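Local coordinates for C-1-tetrahydrofolate synthase, cytoplasmic, putative (Trypanosoma brucei, PDB 4CJX), which probably catalyses the NADP-dependent oxidation of 5,10-methylenetetrahydrofolate and the hydrolysis of the methenyl product in one-carbon metabolism, as a homodimer, at residues Glu40-Val45 against Ala82-Arg87; Pro57-Ile62 against Ser117-Leu122; Arg75-Ala80 against Val299-Leu304. All blocks are in the same frame, centred on the assembly; numbering follows the deposited sequence. Where two conformers were deposited one is given.

Interaction 1 (Glu40-Val45 against Ala82-Arg87); sequences ELTEEV and AACGFR
Val45 and Thr42, on one side of helix 30-51, meet the turn that ends helix 68-83, a Schellman motif built around Gly85. The valine straddles the carbonyl of Cys84. Its CG2 is 3.5 Å from Cys84 O, and its CG1 lies almost as near, so both methyls bear on the oxygen. From the same branch point CG1 also reaches Gly85 O at 3.8 Å, while CG2 approaches the Phe86 ring obliquely, 3.6 Å from CE1. One valine thus touches three consecutive residues of the turn.

A helical turn earlier, Thr42 brings its hydroxyl close to the turn, with OG1 packed 3.2 Å from Cys84 CA. The hydrogen bond of that hydroxyl goes elsewhere: with OG1 beside its own backbone N (chi1 -62°), it turns back along the helix and bonds to the carbonyl O of Gln38. Leu41 completes the row more loosely, its CB 4.5 Å from Cys84 SG.

What puts the turn here is its backbone. Gly85 takes a positive phi of 91°, a left-handed conformation that glycine adopts readily, and the chain swings out of the helix toward strand 87-93. Arg87 then joins the sheet through backbone bonds to Pro57 and Leu59. Helix 296-316 packs against both segments: Leu41 lies on Leu305 and Leu309, Phe86 lies on Thr308, and Glu44 makes a salt bridge to Lys313. Within the turn itself, Gly85 N donates to Ala82 O at 3.3 Å.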
loop_
_atom_site.group_PDB
_atom_site.type_symbol
_atom_site.label_atom_id
_atom_site.label_comp_id
_atom_site.label_asym_id
_atom_site.label_seq_id
_atom_site.Cartn_x
_atom_site.Cartn_y
_atom_site.Cartn_z
ATOM N N GLU B 40 -24.932 -4.543 18.975
ATOM C CA GLU B 40 -24.766 -3.118 19.191
ATOM C C GLU B 40 -25.213 -2.374 17.942
ATOM O O GLU B 40 -25.857 -1.339 18.047
ATOM C CB GLU B 40 -23.318 -2.778 19.547
ATOM N N LEU B 41 -24.864 -2.903 16.766
ATOM C CA LEU B 41 -25.354 -2.350 15.499
ATOM C C LEU B 41 -26.880 -2.341 15.414
ATOM O O LEU B 41 -27.450 -1.386 14.956
ATOM C CB LEU B 41 -24.797 -3.124 14.302
ATOM C CG LEU B 41 -23.290 -3.053 14.037
ATOM C CD1 LEU B 41 -22.944 -3.844 12.792
ATOM C CD2 LEU B 41 -22.764 -1.641 13.895
ATOM N N THR B 42 -27.534 -3.407 15.857
ATOM C CA THR B 42 -28.993 -3.491 15.779
ATOM C C THR B 42 -29.671 -2.384 16.597
ATOM O O THR B 42 -30.569 -1.695 16.099
ATOM C CB THR B 42 -29.481 -4.874 16.234
ATOM O OG1 THR B 42 -28.939 -5.851 15.345
ATOM C CG2 THR B 42 -31.006 -4.970 16.223
ATOM N N GLU B 43 -29.216 -2.204 17.835
ATOM C CA GLU B 43 -29.768 -1.179 18.699
ATOM C C GLU B 43 -29.448 0.210 18.123
ATOM O O GLU B 43 -30.273 1.110 18.187
ATOM C CB GLU B 43 -29.274 -1.363 20.146
ATOM C CG GLU B 43 -29.777 -2.662 20.790
ATOM C CD GLU B 43 -29.043 -3.046 22.067
ATOM O OE1 GLU B 43 -29.123 -2.297 23.059
ATOM O OE2 GLU B 43 -28.398 -4.115 22.083
ATOM N N GLU B 44 -28.261 0.370 17.531
ATOM C CA GLU B 44 -27.911 1.669 16.926
ATOM C C GLU B 44 -28.841 2.049 15.754
ATOM O O GLU B 44 -29.254 3.205 15.618
ATOM C CB GLU B 44 -26.447 1.693 16.469
ATOM C CG GLU B 44 -25.923 3.101 16.196
ATOM C CD GLU B 44 -24.405 3.173 16.057
ATOM O OE1 GLU B 44 -23.720 2.183 16.394
ATOM O OE2 GLU B 44 -23.890 4.228 15.600
ATOM N N VAL B 45 -29.155 1.060 14.920
ATOM C CA VAL B 45 -30.088 1.219 13.796
ATOM C C VAL B 45 -31.514 1.591 14.276
ATOM O O VAL B 45 -32.148 2.501 13.730
ATOM C CB VAL B 45 -30.121 -0.092 12.955
ATOM C CG1 VAL B 45 -31.281 -0.100 11.956
ATOM C CG2 VAL B 45 -28.779 -0.330 12.257
ATOM N N ALA B 82 -30.105 -8.227 7.322
ATOM C CA ALA B 82 -31.511 -8.276 7.650
ATOM C C ALA B 82 -31.723 -8.310 9.160
ATOM O O ALA B 82 -32.589 -7.610 9.673
ATOM C CB ALA B 82 -32.186 -9.455 6.971
ATOM N N ALA B 83 -30.925 -9.090 9.877
ATOM C CA ALA B 83 -31.063 -9.195 11.336
ATOM C C ALA B 83 -30.747 -7.887 12.074
ATOM O O ALA B 83 -31.349 -7.617 13.132
ATOM C CB ALA B 83 -30.205 -10.326 11.878
ATOM N N CYS B 84 -29.843 -7.074 11.529
ATOM C CA CYS B 84 -29.492 -5.804 12.170
ATOM C C CYS B 84 -30.416 -4.609 11.793
ATOM O O CYS B 84 -30.211 -3.478 12.251
ATOM C CB CYS B 84 -28.013 -5.485 11.927
ATOM S SG CYS B 84 -26.906 -6.736 12.674
ATOM N N GLY B 85 -31.438 -4.865 10.983
ATOM C CA GLY B 85 -32.378 -3.812 10.590
ATOM C C GLY B 85 -32.026 -3.073 9.317
ATOM O O GLY B 85 -32.614 -2.022 9.016
ATOM N N PHE B 86 -31.081 -3.619 8.556
ATOM C CA PHE B 86 -30.687 -3.037 7.281
ATOM C C PHE B 86 -31.685 -3.462 6.217
ATOM O O PHE B 86 -32.384 -4.461 6.382
ATOM C CB PHE B 86 -29.315 -3.561 6.843
ATOM C CG PHE B 86 -28.156 -3.063 7.662
ATOM C CD1 PHE B 86 -28.276 -2.777 9.017
ATOM C CD2 PHE B 86 -26.924 -2.918 7.067
ATOM C CE1 PHE B 86 -27.193 -2.328 9.741
ATOM C CE2 PHE B 86 -25.832 -2.481 7.790
ATOM C CZ PHE B 86 -25.975 -2.173 9.127
ATOM N N ARG B 87 -31.711 -2.717 5.114
ATOM C CA ARG B 87 -32.393 -3.132 3.891
ATOM C C ARG B 87 -31.394 -3.794 2.941
ATOM O O ARG B 87 -30.276 -3.316 2.817
ATOM C CB ARG B 87 -32.996 -1.916 3.185
ATOM C CG ARG B 87 -34.024 -2.280 2.130
ATOM C CD ARG B 87 -34.171 -1.182 1.088
ATOM N NE ARG B 87 -35.311 -1.421 0.206
#

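Interaction 2 (Pro57-Ile62 against Ser117-Leu122); sequences PGLSTI and SIVVQL. With 9L9 ((2S)-2-[[4-[[2,4-bis(azanyl)-6-oxidanylidene-1H-pyrimidin-5-yl]carbamoylamino]phenyl]carbonylamino]pentanedioic acid), chain G.
The folate-site inhibitor 9L9 sits at the carboxyl end of a parallel strand pair, Leu59-Ile62 beside Ser117-Val120, in the sheet of the catalytic domain. The strands run 16° apart in strict register. Five backbone bonds alternate between them, the straightest from Ile62 N to Val119 O (2.8 Å, 169°). On one face Leu59 CD1 fits between Ser117 CB and Val119 CG2, at 3.7 and 3.9 Å, and Thr61 lies alongside Val119. Ile62 covers the other face, its CD1 4.2 Å from Val120 CG2.

Where the pairing ends, the backbone turns to the ligand. Val120 O accepts from N2A of 9L9 at 2.7 Å, Leu122 N donates to N1 of 9L9, and Leu122 O accepts from N7 of 9L9 at 2.8 Å. Gln121 bends at chi2 (71°), laying its amide nearly parallel over the pyrimidine with NE2 3.4 Å from C6 of 9L9, while its OE1 is held by Lys77.

Helix 99-110 covers the Ile62 side through Leu109. Helices 68-83 and 296-316 cover the Val119 side, with strand 87-93 flanking strand 58-64 at its far edge.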
loop_
_atom_site.group_PDB
_atom_site.type_symbol
_atom_site.label_atom_id
_atom_site.label_comp_id
_atom_site.label_asym_id
_atom_site.label_seq_id
_atom_site.Cartn_x
_atom_site.Cartn_y
_atom_site.Cartn_z
ATOM N N PRO B 57 -29.913 1.921 6.972
ATOM C CA PRO B 57 -28.821 1.510 6.084
ATOM C C PRO B 57 -29.260 0.480 5.043
ATOM O O PRO B 57 -29.990 -0.462 5.379
ATOM C CB PRO B 57 -27.811 0.878 7.038
ATOM C CG PRO B 57 -28.152 1.427 8.389
ATOM C CD PRO B 57 -29.620 1.616 8.384
ATOM N N GLY B 58 -28.814 0.669 3.805
ATOM C CA GLY B 58 -29.104 -0.214 2.692
ATOM C C GLY B 58 -27.820 -0.851 2.151
ATOM O O GLY B 58 -26.842 -0.177 1.812
ATOM N N LEU B 59 -27.822 -2.167 2.084
ATOM C CA LEU B 59 -26.678 -2.911 1.611
ATOM C C LEU B 59 -27.035 -3.592 0.303
ATOM O O LEU B 59 -28.062 -4.281 0.197
ATOM C CB LEU B 59 -26.286 -3.968 2.634
ATOM C CG LEU B 59 -25.273 -4.987 2.087
ATOM C CD1 LEU B 59 -23.937 -4.317 1.786
ATOM C CD2 LEU B 59 -25.120 -6.131 3.072
ATOM N N SER B 60 -26.176 -3.414 -0.685
ATOM C CA SER B 60 -26.311 -4.147 -1.910
ATOM C C SER B 60 -25.210 -5.187 -2.063
ATOM O O SER B 60 -24.046 -4.844 -1.960
ATOM C CB SER B 60 -26.260 -3.200 -3.099
ATOM O OG SER B 60 -26.442 -3.974 -4.273
ATOM N N THR B 61 -25.578 -6.440 -2.349
ATOM C CA THR B 61 -24.601 -7.469 -2.749
ATOM C C THR B 61 -24.894 -8.054 -4.136
ATOM O O THR B 61 -26.002 -8.511 -4.404
ATOM C CB THR B 61 -24.583 -8.635 -1.754
ATOM O OG1 THR B 61 -25.906 -9.148 -1.632
ATOM C CG2 THR B 61 -24.077 -8.188 -0.385
ATOM N N ILE B 62 -23.878 -8.046 -4.989
ATOM C CA ILE B 62 -23.934 -8.587 -6.326
ATOM C C ILE B 62 -23.082 -9.843 -6.374
ATOM O O ILE B 62 -21.910 -9.814 -6.040
ATOM C CB ILE B 62 -23.369 -7.584 -7.348
ATOM C CG1 ILE B 62 -24.188 -6.279 -7.347
ATOM C CG2 ILE B 62 -23.335 -8.202 -8.736
ATOM C CD1 ILE B 62 -23.575 -5.171 -8.183
ATOM N N SER B 117 -24.302 1.074 0.547
ATOM C CA SER B 117 -23.149 0.193 0.349
ATOM C C SER B 117 -23.362 -0.723 -0.848
ATOM O O SER B 117 -24.424 -1.321 -0.969
ATOM C CB SER B 117 -22.952 -0.710 1.588
ATOM O OG SER B 117 -22.160 -0.065 2.563
ATOM N N ILE B 118 -22.324 -0.887 -1.666
ATOM C CA ILE B 118 -22.312 -1.851 -2.759
ATOM C C ILE B 118 -21.147 -2.828 -2.630
ATOM O O ILE B 118 -19.981 -2.432 -2.599
ATOM C CB ILE B 118 -22.192 -1.139 -4.121
ATOM C CG1 ILE B 118 -23.401 -0.233 -4.351
ATOM C CG2 ILE B 118 -22.049 -2.151 -5.251
ATOM C CD1 ILE B 118 -23.205 0.780 -5.465
ATOM N N VAL B 119 -21.482 -4.111 -2.580
ATOM C CA VAL B 119 -20.511 -5.181 -2.468
ATOM C C VAL B 119 -20.558 -6.019 -3.750
ATOM O O VAL B 119 -21.604 -6.585 -4.112
ATOM C CB VAL B 119 -20.815 -6.067 -1.239
ATOM C CG1 VAL B 119 -20.017 -7.381 -1.273
ATOM C CG2 VAL B 119 -20.533 -5.334 0.063
ATOM N N VAL B 120 -19.427 -6.105 -4.440
ATOM C CA VAL B 120 -19.325 -6.954 -5.625
ATOM C C VAL B 120 -18.518 -8.180 -5.190
ATOM O O VAL B 120 -17.310 -8.099 -5.030
ATOM C CB VAL B 120 -18.654 -6.220 -6.822
ATOM C CG1 VAL B 120 -18.420 -7.168 -7.998
ATOM C CG2 VAL B 120 -19.473 -5.001 -7.249
ATOM N N GLN B 121 -19.199 -9.302 -4.975
ATOM C CA GLN B 121 -18.548 -10.502 -4.443
ATOM C C GLN B 121 -17.479 -11.049 -5.407
ATOM O O GLN B 121 -17.724 -11.261 -6.579
ATOM C CB GLN B 121 -19.593 -11.567 -4.078
ATOM C CG GLN B 121 -19.065 -12.746 -3.262
ATOM C CD GLN B 121 -18.698 -12.418 -1.823
ATOM O OE1 GLN B 121 -19.208 -11.468 -1.220
ATOM N NE2 GLN B 121 -17.828 -13.234 -1.253
ATOM N N LEU B 122 -16.266 -11.198 -4.888
ATOM C CA LEU B 122 -15.152 -11.733 -5.646
ATOM C C LEU B 122 -14.964 -13.204 -5.255
ATOM O O LEU B 122 -15.273 -13.593 -4.117
ATOM C CB LEU B 122 -13.868 -10.934 -5.328
ATOM C CG LEU B 122 -13.911 -9.401 -5.362
ATOM C CD1 LEU B 122 -12.567 -8.801 -4.956
ATOM C CD2 LEU B 122 -14.313 -8.923 -6.741
HETATM N N2A 9L9 G . -16.298 -8.188 -2.488
HETATM N N1 9L9 G . -15.441 -10.372 -1.898
HETATM C C2 9L9 G . -15.842 -9.150 -1.476
HETATM N N3 9L9 G . -15.822 -8.773 -0.135
HETATM C C4 9L9 G . -15.359 -9.795 0.706
HETATM O O4A 9L9 G . -15.338 -9.448 1.876
HETATM N N5A 9L9 G . -14.647 -12.071 1.203
HETATM C C5 9L9 G . -14.927 -11.064 0.296
HETATM C C6 9L9 G . -15.009 -11.317 -1.037
HETATM N N7 9L9 G . -14.583 -12.615 -1.559
HETATM O O8A 9L9 G . -16.744 -12.212 2.088
HETATM N N9 9L9 G . -15.136 -13.623 2.788
HETATM C C1B 9L9 G . -15.834 -14.315 3.738
HETATM C C2B 9L9 G . -15.231 -15.478 4.259
HETATM C C3B 9L9 G . -15.865 -16.269 5.219
HETATM C C4B 9L9 G . -17.133 -15.932 5.698
HETATM C C5B 9L9 G . -17.717 -14.739 5.215
HETATM C C6B 9L9 G . -17.087 -13.950 4.245
HETATM C C7B 9L9 G . -17.781 -16.760 6.793
HETATM O O7B 9L9 G . -18.531 -16.186 7.545
HETATM C CAW 9L9 G . -15.596 -12.615 2.002
HETATM N N 9L9 G . -17.477 -18.061 6.996
HETATM C CA 9L9 G . -17.977 -18.879 8.094
HETATM C C 9L9 G . -16.863 -19.033 9.104
HETATM O OXT 9L9 G . -15.705 -18.885 8.686
HETATM C CB 9L9 G . -18.351 -20.291 7.712
HETATM C CG 9L9 G . -18.784 -20.389 6.263
HETATM C CD 9L9 G . -19.497 -21.689 6.065
HETATM O OE1 9L9 G . -20.481 -21.916 6.769
HETATM O OE2 9L9 G . -19.075 -22.482 5.211
HETATM O O 9L9 G . -17.101 -19.322 10.301
#

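Interaction 3 (Arg75-Ala80 against Val299-Leu304); sequences RLKRKA and VTVSML. With 9L9 ((2S)-2-[[4-[[2,4-bis(azanyl)-6-oxidanylidene-1H-pyrimidin-5-yl]carbamoylamino]phenyl]carbonylamino]pentanedioic acid), chain G.
Helices 68-83 and 296-316 cross at -53°, with the axes of their segments 75-80 and 299-304 9.8 Å apart at closest approach, and Lys77 and Val301 are nearest in the backbone. The crossing forms one wall of the folate site, in the cleft between the catalytic domain and the NADP-binding domain, and the side chains that pack the helices together also line the pocket.

Val301 carries most of the contact. Its two methyls divide the work: CG1, anti to the backbone N (chi1 175°), presses into helix 68-83, 3.7 Å from Ala80 CB and 3.9 Å from Lys77 CA. CG2 faces the pocket, and C5B of the inhibitor's phenyl ring lies 3.8 Å from it. Leu76 meets Val301 CG1 through its backbone O, at 4.1 Å, and turns its side chain to the ligand: CD1 is 3.6 Å from O7B of 9L9, the oxygen of the amide that joins the phenyl ring to the glutamate tail.

Lys77 runs outward from the helix, extended beyond CG. Its aliphatic part crosses Leu304 at about a right angle, and Leu304 CD2 packs 3.8 Å from Lys77 CD, so that apolar neighbours guide the amino end into the site. It is the lysine of the YXXXK sequence found in this enzyme family.

On its other flank helix 296-316 packs against helix 166-178, with Thr300 on Ala170 and Met303 on Ser169, while Ser302 meets helix 30-51 at Ala34. At the pocket end of the contact, Lys77 NZ makes a hydrogen bond of 2.6 Å to O8A, the urea oxygen of 9L9.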
loop_
_atom_site.group_PDB
_atom_site.type_symbol
_atom_site.label_atom_id
_atom_site.label_comp_id
_atom_site.label_asym_id
_atom_site.label_seq_id
_atom_site.Cartn_x
_atom_site.Cartn_y
_atom_site.Cartn_z
ATOM N N ARG B 75 -25.100 -15.098 1.169
ATOM C CA ARG B 75 -26.261 -15.428 1.985
ATOM C C ARG B 75 -26.022 -14.981 3.432
ATOM O O ARG B 75 -26.916 -14.430 4.061
ATOM C CB ARG B 75 -26.597 -16.927 1.906
ATOM C CG ARG B 75 -27.868 -17.337 2.647
ATOM C CD ARG B 75 -28.359 -18.740 2.277
ATOM N NE ARG B 75 -27.351 -19.778 2.490
ATOM C CZ ARG B 75 -26.619 -20.317 1.519
ATOM N NH1 ARG B 75 -26.790 -19.914 0.266
ATOM N NH2 ARG B 75 -25.717 -21.248 1.796
ATOM N N LEU B 76 -24.815 -15.180 3.946
ATOM C CA LEU B 76 -24.569 -14.824 5.336
ATOM C C LEU B 76 -24.602 -13.299 5.538
ATOM O O LEU B 76 -25.090 -12.805 6.551
ATOM C CB LEU B 76 -23.250 -15.423 5.831
ATOM C CG LEU B 76 -23.178 -16.950 5.988
ATOM C CD1 LEU B 76 -21.714 -17.361 6.213
ATOM C CD2 LEU B 76 -24.065 -17.483 7.111
ATOM N N LYS B 77 -24.060 -12.569 4.571
ATOM C CA LYS B 77 -24.074 -11.101 4.606
ATOM C C LYS B 77 -25.514 -10.584 4.619
ATOM O O LYS B 77 -25.876 -9.753 5.451
ATOM C CB LYS B 77 -23.263 -10.514 3.430
ATOM C CG LYS B 77 -21.745 -10.738 3.564
ATOM C CD LYS B 77 -20.936 -10.492 2.288
ATOM C CE LYS B 77 -19.457 -10.853 2.499
ATOM N NZ LYS B 77 -18.587 -10.523 1.338
ATOM N N ARG B 78 -26.342 -11.109 3.731
ATOM C CA ARG B 78 -27.741 -10.672 3.635
ATOM C C ARG B 78 -28.503 -10.953 4.919
ATOM O O ARG B 78 -29.244 -10.102 5.433
ATOM C CB ARG B 78 -28.411 -11.352 2.448
ATOM C CG ARG B 78 -27.845 -10.865 1.120
ATOM C CD ARG B 78 -28.054 -11.863 -0.002
ATOM N NE ARG B 78 -27.565 -11.326 -1.265
ATOM C CZ ARG B 78 -27.786 -11.859 -2.469
ATOM N NH1 ARG B 78 -28.477 -12.991 -2.620
ATOM N NH2 ARG B 78 -27.315 -11.236 -3.542
ATOM N N LYS B 79 -28.293 -12.157 5.442
ATOM C CA LYS B 79 -28.925 -12.603 6.670
ATOM C C LYS B 79 -28.529 -11.719 7.848
ATOM O O LYS B 79 -29.375 -11.285 8.628
ATOM C CB LYS B 79 -28.537 -14.055 6.950
ATOM C CG LYS B 79 -29.694 -14.938 7.329
ATOM C CD LYS B 79 -29.257 -16.171 8.124
ATOM C CE LYS B 79 -28.839 -15.765 9.528
ATOM N NZ LYS B 79 -28.614 -16.926 10.430
ATOM N N ALA B 80 -27.237 -11.477 7.999
ATOM C CA ALA B 80 -26.758 -10.580 9.063
ATOM C C ALA B 80 -27.377 -9.175 8.934
ATOM O O ALA B 80 -27.899 -8.615 9.896
ATOM C CB ALA B 80 -25.254 -10.476 9.013
ATOM N N VAL B 299 -16.593 -12.332 11.667
ATOM C CA VAL B 299 -16.235 -10.946 11.950
ATOM C C VAL B 299 -16.066 -10.126 10.668
ATOM O O VAL B 299 -16.421 -8.954 10.642
ATOM C CB VAL B 299 -15.013 -10.832 12.882
ATOM C CG1 VAL B 299 -14.739 -9.369 13.243
ATOM C CG2 VAL B 299 -15.291 -11.617 14.158
ATOM N N THR B 300 -15.570 -10.745 9.606
ATOM C CA THR B 300 -15.555 -10.113 8.302
ATOM C C THR B 300 -16.957 -9.625 7.868
ATOM O O THR B 300 -17.099 -8.503 7.383
ATOM C CB THR B 300 -14.953 -11.055 7.243
ATOM O OG1 THR B 300 -13.584 -11.279 7.573
ATOM C CG2 THR B 300 -15.040 -10.452 5.850
ATOM N N VAL B 301 -17.975 -10.457 8.064
ATOM C CA VAL B 301 -19.355 -10.054 7.782
ATOM C C VAL B 301 -19.778 -8.876 8.658
ATOM O O VAL B 301 -20.423 -7.935 8.171
ATOM C CB VAL B 301 -20.358 -11.215 7.985
ATOM C CG1 VAL B 301 -21.796 -10.742 7.812
ATOM C CG2 VAL B 301 -20.060 -12.369 7.040
ATOM N N SER B 302 -19.420 -8.928 9.944
ATOM C CA SER B 302 -19.765 -7.869 10.891
ATOM C C SER B 302 -19.115 -6.532 10.535
ATOM O O SER B 302 -19.708 -5.473 10.737
ATOM C CB SER B 302 -19.355 -8.263 12.320
ATOM O OG SER B 302 -20.073 -9.419 12.718
ATOM N N MET B 303 -17.896 -6.582 10.029
ATOM C CA MET B 303 -17.209 -5.353 9.620
ATOM C C MET B 303 -17.836 -4.696 8.383
ATOM O O MET B 303 -17.768 -3.476 8.237
ATOM C CB MET B 303 -15.719 -5.612 9.378
ATOM C CG MET B 303 -14.928 -6.038 10.616
ATOM S SD MET B 303 -15.140 -4.944 12.035
ATOM C CE MET B 303 -16.417 -5.777 12.946
ATOM N N LEU B 304 -18.414 -5.497 7.496
ATOM C CA LEU B 304 -19.113 -4.968 6.330
ATOM C C LEU B 304 -20.326 -4.178 6.804
ATOM O O LEU B 304 -20.614 -3.121 6.275
ATOM C CB LEU B 304 -19.552 -6.085 5.377
ATOM C CG LEU B 304 -20.635 -5.739 4.346
ATOM C CD1 LEU B 304 -20.137 -4.682 3.369
ATOM C CD2 LEU B 304 -21.098 -6.974 3.592
HETATM N N2A 9L9 G . -16.298 -8.188 -2.488
HETATM N N1 9L9 G . -15.441 -10.372 -1.898
HETATM C C2 9L9 G . -15.842 -9.150 -1.476
HETATM N N3 9L9 G . -15.822 -8.773 -0.135
HETATM C C4 9L9 G . -15.359 -9.795 0.706
HETATM O O4A 9L9 G . -15.338 -9.448 1.876
HETATM N N5A 9L9 G . -14.647 -12.071 1.203
HETATM C C5 9L9 G . -14.927 -11.064 0.296
HETATM C C6 9L9 G . -15.009 -11.317 -1.037
HETATM N N7 9L9 G . -14.583 -12.615 -1.559
HETATM O O8A 9L9 G . -16.744 -12.212 2.088
HETATM N N9 9L9 G . -15.136 -13.623 2.788
HETATM C C1B 9L9 G . -15.834 -14.315 3.738
HETATM C C2B 9L9 G . -15.231 -15.478 4.259
HETATM C C3B 9L9 G . -15.865 -16.269 5.219
HETATM C C4B 9L9 G . -17.133 -15.932 5.698
HETATM C C5B 9L9 G . -17.717 -14.739 5.215
HETATM C C6B 9L9 G . -17.087 -13.950 4.245
HETATM C C7B 9L9 G . -17.781 -16.760 6.793
HETATM O O7B 9L9 G . -18.531 -16.186 7.545
HETATM C CAW 9L9 G . -15.596 -12.615 2.002
HETATM N N 9L9 G . -17.477 -18.061 6.996
HETATM C CA 9L9 G . -17.977 -18.879 8.094
HETATM C C 9L9 G . -16.863 -19.033 9.104
HETATM O OXT 9L9 G . -15.705 -18.885 8.686
HETATM C CB 9L9 G . -18.351 -20.291 7.712
HETATM C CG 9L9 G . -18.784 -20.389 6.263
HETATM C CD 9L9 G . -19.497 -21.689 6.065
HETATM O OE1 9L9 G . -20.481 -21.916 6.769
HETATM O OE2 9L9 G . -19.075 -22.482 5.211
HETATM O O 9L9 G . -17.101 -19.322 10.301
#

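Helix 68-83 is common to interactions 1 and 3: its closing turn rests on helix 30-51, and its middle meets helix 296-316. Interaction 2 is wholly buried and held by a ladder of backbone hydrogen bonds; interaction 3 is also buried and more central in the chain. Interaction 1 sets side chains against the backbone of a turn, and interaction 3 packs side chains between helices. Interaction 1 is only partly buried and far from the ligand. Interactions 2 and 3 approach 9L9 from different elements, one through backbone polar groups at a strand end, the other through a lysine and apolar side chains. They also lock together directly, Arg78 NE bonding Thr61 OG1 and Leu304 CD1 packing against Val119 CG2.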